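Long-range contacts in extracellular invertase (Aspergillus kawachii, PDB 5XH8), which probably hydrolyses beta-fructofuranosides such as sucrose and, with high transfructosylation activity, passes fructosyl groups on to sugars to build fructooligosaccharides such as 1-kestose: residues D71-Y76 with R341-V346; L371-L376 with R420-A425; N387-E392 with L526-N531; P382-N387 with G407-Q412. All blocks are in the same frame, centred on the assembly; numbering follows the deposited sequence.

Contact 1: residues D71-Y76 with R341-V346; sequences DDLATY and RFISYV
L73 sets the two methyl groups of its branched end against different partners on the strand containing R341-V346. CD2 meets I343 tip to tip, with 3.9 Å between L73 CD2 and I343 CD1, and also nears the guanidinium of R341 obliquely, L73 CD2 lying 3.8 Å from R341 NH1. CD1 turns to the hydroxyl of Y345, leucine and tyrosine sliding past each other, with L73 CD1 3.6 Å from Y345 OH. With CG anti to the backbone N (chi1 -157°), the fork of the leucine stands toward the strand. Strand 341-348 belongs to the beta-propeller characteristic of glycoside hydrolase family 32, and D71-Y76 is a loop between two strands, 65-70 and 77-78, of the same curled sheet; the contact is internal to the propeller, and the residues that touch across it are all buried. Its one hydrogen bond joins two phenols that reach toward each other tip to tip: Y76 OH lies 2.9 Å from Y345 OH, each oxygen close to the plane of the other ring at its edge. The loop is shaped from within by D72, whose OD1 accepts from A74 N at 2.8 Å in an Asx turn and from T75 N, both donors approaching from the same face of the carboxylate. The guanidinium of R341 is held by salt bridges from NH1 to E421 and E375 and by a bond from NH2 to S333.

Contact 2: residues L371-L376 with R420-A425; sequences LLPREL and RETKAA
R420 meets E375 all along its length, beginning with CB and CG, each of which lies 3.6 Å from E375 OE2. The arrangement is a side-on bidentate salt bridge that fastens the start of helix 420-426 to strand 366-385 of the family 32 propeller, probably close to where the chain leaves for the C-terminal beta-sandwich. R420 CD stays 3.8 Å from E375 OE2; the chain then bends, NE being turned back (chi3 58°), and R420 NE donates to E375 OE2 over 3.0 Å by that oxygen's syn lone pair. At the far end, R420 NH2 reaches E375 OE1 at 2.9 Å in a nearly straight bond (175°), the oxygen lying in the guanidinium plane. The side chains cross at about a right angle, their flat ends turned 37° against each other. OE2 takes a further bond from the backbone: R420 N, at the first turn of the helix, reaches E375 OE2 at 2.9 Å from above the carboxylate plane. R341 also forms salt bridges to E375 OE2 and to E421, whose other oxygen bonds to S336; this probably eases the closeness of the two carboxylates. Away from these charges, T422 points at the strand, and its CG2 packs 4.0 Å from L372 CD2. Its OG1, hydrogen-bonded to L73 O, meets P373 tip to tip, with 3.5 Å from T422 OG1 to P373 CG.

Contact 3: residues N387-E392 with L526-N531; sequences NALARE and LFDVLN
F527 packs against the short helix 388-391 through the CD1-CE1 part of its ring, and this is the close-fitting half of the contact. F527 CE1 comes 3.7 Å from L389 O, which sits at the ring edge near its plane, while F527 CD1 lies obliquely 3.9 Å from A390 CA. F527 and A390 are both buried, and the ring of W397 meets the phenylalanine edge-to-face. The other half, made by N387, L389 and D528, is partly exposed and more loosely joined. N387 is the N-cap of the helix: its CG lies between the backbone N and the carbonyl carbon (chi1 56°), which keeps the amide near the first turn, where N387 OD1 accepts from A390 N at 3.3 Å. The other branch turns to the strand, where N387 ND2 gives a weak, bent hydrogen bond to D528 OD2 (2.9 Å, 128° at the hydrogen). Amide and carboxylate planes stand 78° apart. L389 CD1 comes within 3.4 Å of D528 OD2, an apolar methyl beside a charged oxygen. The firmer hold on the aspartate is a salt bridge from its OD1 to R469. Strand 528-531 belongs to a sheet of the C-terminal domain, in family 32 a beta-sandwich. Through D528 and V385 its backbone is bonded to the end of strand 366-385, and the capped helix that follows lies against F527, with A390 also touching V384 and, on strand 408-418, V409.

Contact 4: residues P382-N387 with G407-Q412; sequences PNVVDN and GTVELQ
V384 O accepts from V409 N over 2.7 Å, the shortest hydrogen bond of the contact, and V384 N returns a bond to V409 O at 3.2 Å. This hydrogen-bonded antiparallel pair joins the last part of strand 366-385 to the start of strand 408-418 in a family 32 enzyme, next to the C-terminal sheet, whose D528 bonds to the backbone of V385. V384 O is also approached by T408 CA at 3.1 Å in a CA-H...O contact. The chain turns a corner at N383, so the strand portions flanking it lie in different sheets or on different faces. Past it, V385 and T408 form a non-hydrogen-bonded pair with diverging side chains. A third backbone bond, D386 N to G407 O at 3.0 Å, closes this end, where G407 and T408 form a G1 bulge opposite D403. On the face of V384 and V409 the packing is apolar: V384 CB lies 4.0 Å from V409 CG2, and V384 CG1 is 4.1 Å from L411 CD1. D386, its CG anti to the backbone N (chi1 -169°), crosses V409 at about a right angle; while R391 holds the carboxylate in a salt bridge, D386 OD2 lies 3.2 Å from V409 CG1.

The four contacts form two pairs, one deep and one toward the periphery. Contacts 1 and 2, with centres about 7 Å apart, lie deep in the chain on neighbouring strands 341-348 and 366-385; one relies on apolar tips and a phenol pair, the other on a charged grip, and they touch directly. Contacts 3 and 4, with centres about 6 Å apart and N387 in common, lie farther from the centre and are only partly buried. There, backbone pairing in contact 4 and a capped helix against an aromatic ring in contact 3 do the work. Strand 366-385 serves both contacts 2 and 4, whose centres are about 29 Å apart, and contact 4 is nested inside the loop that contact 2 closes.

Contact 1: residues D71-Y76 with R341-V346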
loop_
_atom_site.group_PDB
_atom_site.type_symbol
_atom_site.label_atom_id
_atom_site.label_comp_id
_atom_site.label_asym_id
_atom_site.label_seq_id
_atom_site.Cartn_x
_atom_site.Cartn_y
_atom_site.Cartn_z
ATOM N N ASP A 71 15.056 -34.808 1.526
ATOM C CA ASP A 71 16.477 -34.989 1.240
ATOM C C ASP A 71 16.715 -35.942 0.102
ATOM O O ASP A 71 17.874 -36.191 -0.236
ATOM C CB ASP A 71 17.271 -35.402 2.492
ATOM C CG ASP A 71 16.910 -36.796 3.008
ATOM O OD1 ASP A 71 16.619 -37.695 2.220
ATOM O OD2 ASP A 71 16.936 -36.976 4.228
ATOM N N ASP A 72 15.641 -36.468 -0.500
ATOM C CA ASP A 72 15.780 -37.465 -1.562
ATOM C C ASP A 72 14.851 -37.254 -2.763
ATOM O O ASP A 72 14.947 -37.976 -3.773
ATOM C CB ASP A 72 15.588 -38.875 -0.948
ATOM C CG ASP A 72 14.205 -39.047 -0.280
ATOM O OD1 ASP A 72 13.345 -38.138 -0.417
ATOM O OD2 ASP A 72 13.966 -40.075 0.383
ATOM N N LEU A 73 13.969 -36.250 -2.671
ATOM C CA LEU A 73 12.915 -36.017 -3.665
ATOM C C LEU A 73 12.006 -37.242 -3.873
ATOM O O LEU A 73 11.518 -37.508 -4.974
ATOM C CB LEU A 73 13.475 -35.470 -4.986
ATOM C CG LEU A 73 12.471 -34.683 -5.855
ATOM C CD1 LEU A 73 12.035 -33.368 -5.195
ATOM C CD2 LEU A 73 13.028 -34.417 -7.246
ATOM N N ALA A 74 11.747 -37.929 -2.766
ATOM C CA ALA A 74 10.824 -39.070 -2.733
ATOM C C ALA A 74 9.953 -39.005 -1.508
ATOM O O ALA A 74 8.718 -39.066 -1.614
ATOM C CB ALA A 74 11.601 -40.376 -2.756
ATOM N N THR A 75 10.597 -38.851 -0.352
ATOM C CA THR A 75 9.928 -38.798 0.929
ATOM C C THR A 75 10.081 -37.416 1.575
ATOM O O THR A 75 11.031 -36.677 1.287
ATOM C CB THR A 75 10.532 -39.829 1.890
ATOM O OG1 THR A 75 11.901 -39.475 2.151
ATOM C CG2 THR A 75 10.444 -41.246 1.304
ATOM N N TYR A 76 9.165 -37.105 2.484
ATOM C CA TYR A 76 9.041 -35.764 3.059
ATOM C C TYR A 76 8.935 -35.791 4.570
ATOM O O TYR A 76 8.459 -36.780 5.153
ATOM C CB TYR A 76 7.816 -35.047 2.456
ATOM C CG TYR A 76 7.880 -34.990 0.963
ATOM C CD1 TYR A 76 7.416 -36.051 0.195
ATOM C CD2 TYR A 76 8.458 -33.901 0.298
ATOM C CE1 TYR A 76 7.500 -36.031 -1.184
ATOM C CE2 TYR A 76 8.537 -33.871 -1.088
ATOM C CZ TYR A 76 8.052 -34.940 -1.830
ATOM O OH TYR A 76 8.102 -34.939 -3.211
ATOM N N ARG A 341 17.782 -29.529 -12.386
ATOM C CA ARG A 341 16.426 -29.888 -12.828
ATOM C C ARG A 341 15.480 -28.746 -12.554
ATOM O O ARG A 341 15.816 -27.843 -11.806
ATOM C CB ARG A 341 15.959 -31.138 -12.091
ATOM C CG ARG A 341 16.664 -32.400 -12.564
ATOM C CD ARG A 341 16.191 -33.603 -11.816
ATOM N NE ARG A 341 16.721 -33.671 -10.460
ATOM C CZ ARG A 341 16.382 -34.602 -9.567
ATOM N NH1 ARG A 341 15.481 -35.533 -9.865
ATOM N NH2 ARG A 341 16.944 -34.603 -8.371
ATOM N N PHE A 342 14.324 -28.783 -13.212
ATOM C CA PHE A 342 13.177 -27.985 -12.858
ATOM C C PHE A 342 12.048 -28.945 -12.454
ATOM O O PHE A 342 11.501 -29.671 -13.298
ATOM C CB PHE A 342 12.725 -27.090 -14.006
ATOM C CG PHE A 342 11.663 -26.103 -13.594
ATOM C CD1 PHE A 342 12.014 -24.909 -12.977
ATOM C CD2 PHE A 342 10.314 -26.384 -13.791
ATOM C CE1 PHE A 342 11.041 -24.013 -12.571
ATOM C CE2 PHE A 342 9.338 -25.494 -13.386
ATOM C CZ PHE A 342 9.699 -24.316 -12.765
ATOM N N ILE A 343 11.725 -28.949 -11.157
ATOM C CA ILE A 343 10.727 -29.850 -10.591
ATOM C C ILE A 343 9.441 -29.054 -10.412
ATOM O O ILE A 343 9.458 -28.002 -9.755
ATOM C CB ILE A 343 11.207 -30.394 -9.235
ATOM C CG1 ILE A 343 12.616 -31.019 -9.347
ATOM C CG2 ILE A 343 10.165 -31.348 -8.625
ATOM C CD1 ILE A 343 12.761 -32.122 -10.387
ATOM N N SER A 344 8.347 -29.534 -11.005
ATOM C CA SER A 344 7.020 -28.930 -10.890
ATOM C C SER A 344 6.018 -29.852 -10.163
ATOM O O SER A 344 5.901 -31.058 -10.483
ATOM C CB SER A 344 6.461 -28.639 -12.277
ATOM O OG SER A 344 5.296 -27.851 -12.185
ATOM N N TYR A 345 5.326 -29.275 -9.177
ATOM C CA TYR A 345 4.188 -29.890 -8.504
ATOM C C TYR A 345 2.917 -29.228 -8.985
ATOM O O TYR A 345 2.688 -28.031 -8.763
ATOM C CB TYR A 345 4.275 -29.727 -6.978
ATOM C CG TYR A 345 5.410 -30.447 -6.324
ATOM C CD1 TYR A 345 6.688 -29.882 -6.285
ATOM C CD2 TYR A 345 5.224 -31.680 -5.720
ATOM C CE1 TYR A 345 7.748 -30.546 -5.690
ATOM C CE2 TYR A 345 6.262 -32.350 -5.110
ATOM C CZ TYR A 345 7.531 -31.787 -5.099
ATOM O OH TYR A 345 8.577 -32.438 -4.502
ATOM N N VAL A 346 2.075 -30.015 -9.625
ATOM C CA VAL A 346 0.735 -29.607 -10.012
ATOM C C VAL A 346 -0.241 -29.843 -8.850
ATOM O O VAL A 346 -0.127 -30.831 -8.150
ATOM C CB VAL A 346 0.274 -30.428 -11.229
ATOM C CG1 VAL A 346 -1.166 -30.089 -11.634
ATOM C CG2 VAL A 346 1.217 -30.186 -12.402
#

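Contact 2: residues L371-L376 with R420-A425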
loop_
_atom_site.group_PDB
_atom_site.type_symbol
_atom_site.label_atom_id
_atom_site.label_comp_id
_atom_site.label_asym_id
_atom_site.label_seq_id
_atom_site.Cartn_x
_atom_site.Cartn_y
_atom_site.Cartn_z
ATOM N N LEU A 371 0.123 -33.366 -7.089
ATOM C CA LEU A 371 0.532 -34.514 -7.905
ATOM C C LEU A 371 2.018 -34.846 -7.683
ATOM O O LEU A 371 2.746 -34.131 -6.964
ATOM C CB LEU A 371 0.217 -34.238 -9.369
ATOM C CG LEU A 371 -1.266 -33.941 -9.632
ATOM C CD1 LEU A 371 -1.491 -33.748 -11.127
ATOM C CD2 LEU A 371 -2.156 -35.053 -9.098
ATOM N N LEU A 372 2.459 -35.969 -8.247
ATOM C CA LEU A 372 3.839 -36.396 -8.107
ATOM C C LEU A 372 4.778 -35.290 -8.663
ATOM O O LEU A 372 4.449 -34.644 -9.656
ATOM C CB LEU A 372 4.098 -37.683 -8.910
ATOM C CG LEU A 372 3.273 -38.932 -8.580
ATOM C CD1 LEU A 372 3.486 -39.954 -9.687
ATOM C CD2 LEU A 372 3.641 -39.450 -7.199
ATOM N N PRO A 373 5.936 -35.078 -8.027
ATOM C CA PRO A 373 6.868 -34.106 -8.590
ATOM C C PRO A 373 7.238 -34.529 -9.997
ATOM O O PRO A 373 7.474 -35.733 -10.228
ATOM C CB PRO A 373 8.088 -34.200 -7.666
ATOM C CG PRO A 373 7.966 -35.526 -6.977
ATOM C CD PRO A 373 6.489 -35.760 -6.847
ATOM N N ARG A 374 7.288 -33.570 -10.922
ATOM C CA ARG A 374 7.599 -33.857 -12.319
ATOM C C ARG A 374 8.866 -33.098 -12.761
ATOM O O ARG A 374 9.026 -31.901 -12.470
ATOM C CB ARG A 374 6.439 -33.485 -13.218
ATOM C CG ARG A 374 5.223 -34.358 -13.003
ATOM C CD ARG A 374 3.975 -33.898 -13.712
ATOM N NE ARG A 374 2.876 -34.798 -13.332
ATOM C CZ ARG A 374 1.600 -34.659 -13.676
ATOM N NH1 ARG A 374 1.187 -33.645 -14.417
ATOM N NH2 ARG A 374 0.728 -35.560 -13.259
ATOM N N GLU A 375 9.765 -33.832 -13.425
ATOM C CA GLU A 375 10.900 -33.256 -14.150
ATOM C C GLU A 375 10.408 -32.701 -15.474
ATOM O O GLU A 375 9.656 -33.373 -16.194
ATOM C CB GLU A 375 12.020 -34.300 -14.370
ATOM C CG GLU A 375 12.792 -34.593 -13.112
ATOM C CD GLU A 375 13.826 -35.690 -13.283
ATOM O OE1 GLU A 375 14.266 -35.868 -14.414
ATOM O OE2 GLU A 375 14.227 -36.347 -12.294
ATOM N N LEU A 376 10.786 -31.447 -15.757
ATOM C CA LEU A 376 10.524 -30.834 -17.052
ATOM C C LEU A 376 11.845 -30.673 -17.813
ATOM O O LEU A 376 12.887 -30.303 -17.219
ATOM C CB LEU A 376 9.833 -29.488 -16.895
ATOM C CG LEU A 376 8.517 -29.466 -16.124
ATOM C CD1 LEU A 376 7.894 -28.077 -16.255
ATOM C CD2 LEU A 376 7.534 -30.532 -16.584
ATOM N N ARG A 420 12.842 -38.555 -11.001
ATOM C CA ARG A 420 13.480 -39.873 -11.101
ATOM C C ARG A 420 13.433 -40.670 -9.812
ATOM O O ARG A 420 13.086 -41.864 -9.844
ATOM C CB ARG A 420 14.897 -39.798 -11.685
ATOM C CG ARG A 420 15.954 -39.127 -10.814
ATOM C CD ARG A 420 17.177 -38.727 -11.641
ATOM N NE ARG A 420 16.779 -37.830 -12.727
ATOM C CZ ARG A 420 17.578 -37.402 -13.710
ATOM N NH1 ARG A 420 18.866 -37.742 -13.745
ATOM N NH2 ARG A 420 17.086 -36.617 -14.646
ATOM N N GLU A 421 13.716 -40.008 -8.689
ATOM C CA GLU A 421 13.796 -40.683 -7.401
ATOM C C GLU A 421 12.417 -41.132 -6.890
ATOM O O GLU A 421 12.286 -42.187 -6.242
ATOM C CB GLU A 421 14.454 -39.806 -6.361
ATOM C CG GLU A 421 15.826 -39.281 -6.759
ATOM C CD GLU A 421 15.815 -37.877 -7.360
ATOM O OE1 GLU A 421 14.832 -37.495 -8.036
ATOM O OE2 GLU A 421 16.816 -37.152 -7.180
ATOM N N THR A 422 11.400 -40.322 -7.183
ATOM C CA THR A 422 10.023 -40.676 -6.880
ATOM C C THR A 422 9.554 -41.859 -7.735
ATOM O O THR A 422 8.881 -42.753 -7.220
ATOM C CB THR A 422 9.090 -39.466 -7.059
ATOM O OG1 THR A 422 9.378 -38.535 -6.022
ATOM C CG2 THR A 422 7.624 -39.869 -6.973
ATOM N N LYS A 423 9.871 -41.858 -9.030
ATOM C CA LYS A 423 9.501 -42.982 -9.875
ATOM C C LYS A 423 10.115 -44.310 -9.360
ATOM O O LYS A 423 9.410 -45.337 -9.289
ATOM C CB LYS A 423 9.878 -42.740 -11.336
ATOM C CG LYS A 423 9.410 -43.858 -12.246
ATOM C CD LYS A 423 9.686 -43.578 -13.709
ATOM C CE LYS A 423 9.031 -44.641 -14.584
ATOM N NZ LYS A 423 9.583 -44.514 -15.954
ATOM N N ALA A 424 11.397 -44.274 -8.984
ATOM C CA ALA A 424 12.065 -45.468 -8.465
ATOM C C ALA A 424 11.400 -45.936 -7.167
ATOM O O ALA A 424 11.224 -47.148 -6.962
ATOM C CB ALA A 424 13.553 -45.213 -8.237
ATOM N N ALA A 425 11.012 -44.981 -6.304
ATOM C CA ALA A 425 10.355 -45.344 -5.059
ATOM C C ALA A 425 8.945 -45.921 -5.310
ATOM O O ALA A 425 8.531 -46.867 -4.631
ATOM C CB ALA A 425 10.332 -44.179 -4.080
#

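Contact 3: residues N387-E392 with L526-N531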
loop_
_atom_site.group_PDB
_atom_site.type_symbol
_atom_site.label_atom_id
_atom_site.label_comp_id
_atom_site.label_asym_id
_atom_site.label_seq_id
_atom_site.Cartn_x
_atom_site.Cartn_y
_atom_site.Cartn_z
ATOM N N ASN A 387 4.839 -35.504 -42.642
ATOM C CA ASN A 387 3.510 -35.400 -43.249
ATOM C C ASN A 387 2.722 -34.291 -42.544
ATOM O O ASN A 387 3.297 -33.532 -41.763
ATOM C CB ASN A 387 2.783 -36.763 -43.214
ATOM C CG ASN A 387 2.662 -37.346 -41.811
ATOM O OD1 ASN A 387 2.747 -36.634 -40.811
ATOM N ND2 ASN A 387 2.476 -38.662 -41.739
ATOM N N ALA A 388 1.431 -34.175 -42.860
ATOM C CA ALA A 388 0.535 -33.199 -42.248
ATOM C C ALA A 388 0.531 -33.284 -40.706
ATOM O O ALA A 388 0.599 -32.259 -40.015
ATOM C CB ALA A 388 -0.876 -33.396 -42.782
ATOM N N LEU A 389 0.477 -34.510 -40.188
ATOM C CA LEU A 389 0.416 -34.747 -38.742
ATOM C C LEU A 389 1.577 -34.075 -38.027
ATOM O O LEU A 389 1.373 -33.392 -37.020
ATOM C CB LEU A 389 0.420 -36.240 -38.419
ATOM C CG LEU A 389 -0.754 -37.075 -38.931
ATOM C CD1 LEU A 389 -0.490 -38.534 -38.607
ATOM C CD2 LEU A 389 -2.084 -36.631 -38.355
ATOM N N ALA A 390 2.782 -34.264 -38.557
ATOM C CA ALA A 390 3.986 -33.685 -37.969
ATOM C C ALA A 390 4.086 -32.166 -38.141
ATOM O O ALA A 390 4.666 -31.494 -37.292
ATOM C CB ALA A 390 5.227 -34.353 -38.534
ATOM N N ARG A 391 3.524 -31.643 -39.233
ATOM C CA ARG A 391 3.695 -30.234 -39.634
ATOM C C ARG A 391 2.583 -29.305 -39.151
ATOM O O ARG A 391 2.669 -28.106 -39.383
ATOM C CB ARG A 391 3.795 -30.117 -41.179
ATOM C CG ARG A 391 5.083 -30.650 -41.778
ATOM C CD ARG A 391 6.219 -29.646 -41.672
ATOM N NE ARG A 391 7.481 -30.236 -42.109
ATOM C CZ ARG A 391 8.650 -29.602 -42.124
ATOM N NH1 ARG A 391 8.744 -28.345 -41.709
ATOM N NH2 ARG A 391 9.744 -30.232 -42.544
ATOM N N GLU A 392 1.550 -29.830 -38.495
ATOM C CA GLU A 392 0.435 -28.999 -38.056
ATOM C C GLU A 392 0.980 -27.896 -37.149
ATOM O O GLU A 392 1.890 -28.143 -36.355
ATOM C CB GLU A 392 -0.593 -29.849 -37.315
ATOM C CG GLU A 392 -1.846 -29.109 -36.892
ATOM C CD GLU A 392 -2.930 -30.046 -36.407
ATOM O OE1 GLU A 392 -3.773 -29.611 -35.600
ATOM O OE2 GLU A 392 -2.953 -31.226 -36.818
ATOM N N LEU A 526 -0.148 -39.429 -31.735
ATOM C CA LEU A 526 0.836 -40.468 -32.036
ATOM C C LEU A 526 1.179 -40.234 -33.508
ATOM O O LEU A 526 0.308 -40.341 -34.378
ATOM C CB LEU A 526 0.206 -41.858 -31.817
ATOM C CG LEU A 526 -0.229 -42.123 -30.360
ATOM C CD1 LEU A 526 -0.987 -43.438 -30.188
ATOM C CD2 LEU A 526 0.993 -42.096 -29.444
ATOM N N PHE A 527 2.426 -39.846 -33.767
ATOM C CA PHE A 527 2.845 -39.474 -35.121
ATOM C C PHE A 527 3.181 -40.728 -35.937
ATOM O O PHE A 527 3.306 -41.836 -35.391
ATOM C CB PHE A 527 4.085 -38.586 -35.083
ATOM C CG PHE A 527 3.897 -37.300 -34.339
ATOM C CD1 PHE A 527 3.361 -36.181 -34.974
ATOM C CD2 PHE A 527 4.290 -37.192 -33.005
ATOM C CE1 PHE A 527 3.205 -34.987 -34.287
ATOM C CE2 PHE A 527 4.130 -35.997 -32.312
ATOM C CZ PHE A 527 3.591 -34.896 -32.953
ATOM N N ASP A 528 3.355 -40.542 -37.244
ATOM C CA ASP A 528 3.917 -41.607 -38.088
ATOM C C ASP A 528 5.422 -41.548 -37.937
ATOM O O ASP A 528 6.006 -40.469 -38.022
ATOM C CB ASP A 528 3.453 -41.448 -39.538
ATOM C CG ASP A 528 1.962 -41.656 -39.679
ATOM O OD1 ASP A 528 1.444 -42.646 -39.133
ATOM O OD2 ASP A 528 1.293 -40.836 -40.322
ATOM N N VAL A 529 6.029 -42.703 -37.678
ATOM C CA VAL A 529 7.436 -42.823 -37.335
ATOM C C VAL A 529 8.113 -43.860 -38.258
ATOM O O VAL A 529 7.454 -44.771 -38.752
ATOM C CB VAL A 529 7.559 -43.212 -35.845
ATOM C CG1 VAL A 529 9.002 -43.422 -35.427
ATOM C CG2 VAL A 529 6.933 -42.120 -34.976
ATOM N N LEU A 530 9.422 -43.711 -38.467
ATOM C CA LEU A 530 10.202 -44.567 -39.361
ATOM C C LEU A 530 11.353 -45.234 -38.601
ATOM O O LEU A 530 12.213 -44.550 -38.061
ATOM C CB LEU A 530 10.757 -43.717 -40.504
ATOM C CG LEU A 530 11.205 -44.468 -41.756
ATOM C CD1 LEU A 530 9.994 -44.744 -42.645
ATOM C CD2 LEU A 530 12.283 -43.683 -42.498
ATOM N N ASN A 531 11.357 -46.566 -38.550
ATOM C CA ASN A 531 12.435 -47.336 -37.909
ATOM C C ASN A 531 12.688 -48.616 -38.682
ATOM O O ASN A 531 11.744 -49.328 -39.022
ATOM C CB ASN A 531 12.072 -47.684 -36.471
ATOM C CG ASN A 531 12.388 -46.559 -35.505
ATOM O OD1 ASN A 531 13.490 -46.489 -34.963
ATOM N ND2 ASN A 531 11.421 -45.681 -35.277
#

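Contact 4: residues P382-N387 with G407-Q412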
loop_
_atom_site.group_PDB
_atom_site.type_symbol
_atom_site.label_atom_id
_atom_site.label_comp_id
_atom_site.label_asym_id
_atom_site.label_seq_id
_atom_site.Cartn_x
_atom_site.Cartn_y
_atom_site.Cartn_z
ATOM N N PRO A 382 12.623 -38.107 -32.568
ATOM C CA PRO A 382 13.271 -38.275 -33.883
ATOM C C PRO A 382 12.510 -39.197 -34.841
ATOM O O PRO A 382 11.580 -39.903 -34.440
ATOM C CB PRO A 382 14.650 -38.847 -33.524
ATOM C CG PRO A 382 14.439 -39.571 -32.238
ATOM C CD PRO A 382 13.277 -38.917 -31.527
ATOM N N ASN A 383 12.903 -39.152 -36.112
ATOM C CA ASN A 383 12.456 -40.120 -37.122
ATOM C C ASN A 383 10.946 -40.115 -37.351
ATOM O O ASN A 383 10.345 -41.144 -37.652
ATOM C CB ASN A 383 12.932 -41.542 -36.764
ATOM C CG ASN A 383 14.434 -41.627 -36.529
ATOM O OD1 ASN A 383 15.225 -40.885 -37.107
ATOM N ND2 ASN A 383 14.832 -42.553 -35.681
ATOM N N VAL A 384 10.347 -38.940 -37.230
ATOM C CA VAL A 384 8.924 -38.751 -37.471
ATOM C C VAL A 384 8.756 -38.492 -38.958
ATOM O O VAL A 384 9.541 -37.749 -39.548
ATOM C CB VAL A 384 8.380 -37.545 -36.657
ATOM C CG1 VAL A 384 6.973 -37.127 -37.101
ATOM C CG2 VAL A 384 8.422 -37.877 -35.167
ATOM N N VAL A 385 7.700 -39.063 -39.533
ATOM C CA VAL A 385 7.414 -38.928 -40.947
ATOM C C VAL A 385 6.918 -37.516 -41.207
ATOM O O VAL A 385 6.006 -37.036 -40.529
ATOM C CB VAL A 385 6.363 -39.954 -41.432
ATOM C CG1 VAL A 385 5.923 -39.674 -42.875
ATOM C CG2 VAL A 385 6.909 -41.365 -41.288
ATOM N N ASP A 386 7.527 -36.878 -42.208
ATOM C CA ASP A 386 7.258 -35.500 -42.546
ATOM C C ASP A 386 5.964 -35.405 -43.342
ATOM O O ASP A 386 5.983 -35.226 -44.552
ATOM C CB ASP A 386 8.449 -34.925 -43.327
ATOM C CG ASP A 386 8.382 -33.417 -43.489
ATOM O OD1 ASP A 386 7.288 -32.825 -43.424
ATOM O OD2 ASP A 386 9.447 -32.805 -43.672
ATOM N N ASN A 387 4.839 -35.504 -42.642
ATOM C CA ASN A 387 3.510 -35.400 -43.249
ATOM C C ASN A 387 2.722 -34.291 -42.544
ATOM O O ASN A 387 3.297 -33.532 -41.763
ATOM C CB ASN A 387 2.783 -36.763 -43.214
ATOM C CG ASN A 387 2.662 -37.346 -41.811
ATOM O OD1 ASN A 387 2.747 -36.634 -40.811
ATOM N ND2 ASN A 387 2.476 -38.662 -41.739
ATOM N N GLY A 407 12.928 -38.642 -45.556
ATOM C CA GLY A 407 11.535 -38.170 -45.561
ATOM C C GLY A 407 11.014 -37.834 -44.159
ATOM O O GLY A 407 9.802 -37.767 -43.950
ATOM N N THR A 408 11.934 -37.597 -43.217
ATOM C CA THR A 408 11.614 -37.463 -41.794
ATOM C C THR A 408 11.837 -36.044 -41.263
ATOM O O THR A 408 12.414 -35.193 -41.947
ATOM C CB THR A 408 12.459 -38.439 -40.935
ATOM O OG1 THR A 408 13.856 -38.197 -41.134
ATOM C CG2 THR A 408 12.152 -39.891 -41.275
ATOM N N VAL A 409 11.364 -35.816 -40.036
ATOM C CA VAL A 409 11.677 -34.614 -39.236
ATOM C C VAL A 409 12.027 -34.998 -37.786
ATOM O O VAL A 409 11.588 -36.042 -37.292
ATOM C CB VAL A 409 10.510 -33.593 -39.205
ATOM C CG1 VAL A 409 10.331 -32.937 -40.563
ATOM C CG2 VAL A 409 9.196 -34.230 -38.758
ATOM N N GLU A 410 12.835 -34.173 -37.125
ATOM C CA GLU A 410 12.972 -34.216 -35.670
ATOM C C GLU A 410 11.997 -33.201 -35.055
ATOM O O GLU A 410 11.991 -32.016 -35.429
ATOM C CB GLU A 410 14.387 -33.886 -35.234
ATOM C CG GLU A 410 14.622 -34.187 -33.765
ATOM C CD GLU A 410 16.047 -33.966 -33.334
ATOM O OE1 GLU A 410 16.677 -33.014 -33.834
ATOM O OE2 GLU A 410 16.540 -34.741 -32.490
ATOM N N LEU A 411 11.169 -33.671 -34.124
ATOM C CA LEU A 411 10.241 -32.800 -33.414
ATOM C C LEU A 411 10.783 -32.453 -32.044
ATOM O O LEU A 411 11.590 -33.202 -31.465
ATOM C CB LEU A 411 8.873 -33.450 -33.271
ATOM C CG LEU A 411 8.076 -33.738 -34.545
ATOM C CD1 LEU A 411 6.699 -34.259 -34.166
ATOM C CD2 LEU A 411 7.968 -32.502 -35.441
ATOM N N GLN A 412 10.335 -31.303 -31.545
ATOM C CA GLN A 412 10.683 -30.813 -30.214
ATOM C C GLN A 412 9.397 -30.496 -29.451
ATOM O O GLN A 412 8.446 -29.959 -30.019
ATOM C CB GLN A 412 11.533 -29.557 -30.343
ATOM C CG GLN A 412 12.218 -29.102 -29.069
ATOM C CD GLN A 412 12.678 -27.655 -29.150
ATOM O OE1 GLN A 412 11.882 -26.740 -29.340
ATOM N NE2 GLN A 412 13.962 -27.452 -29.008
#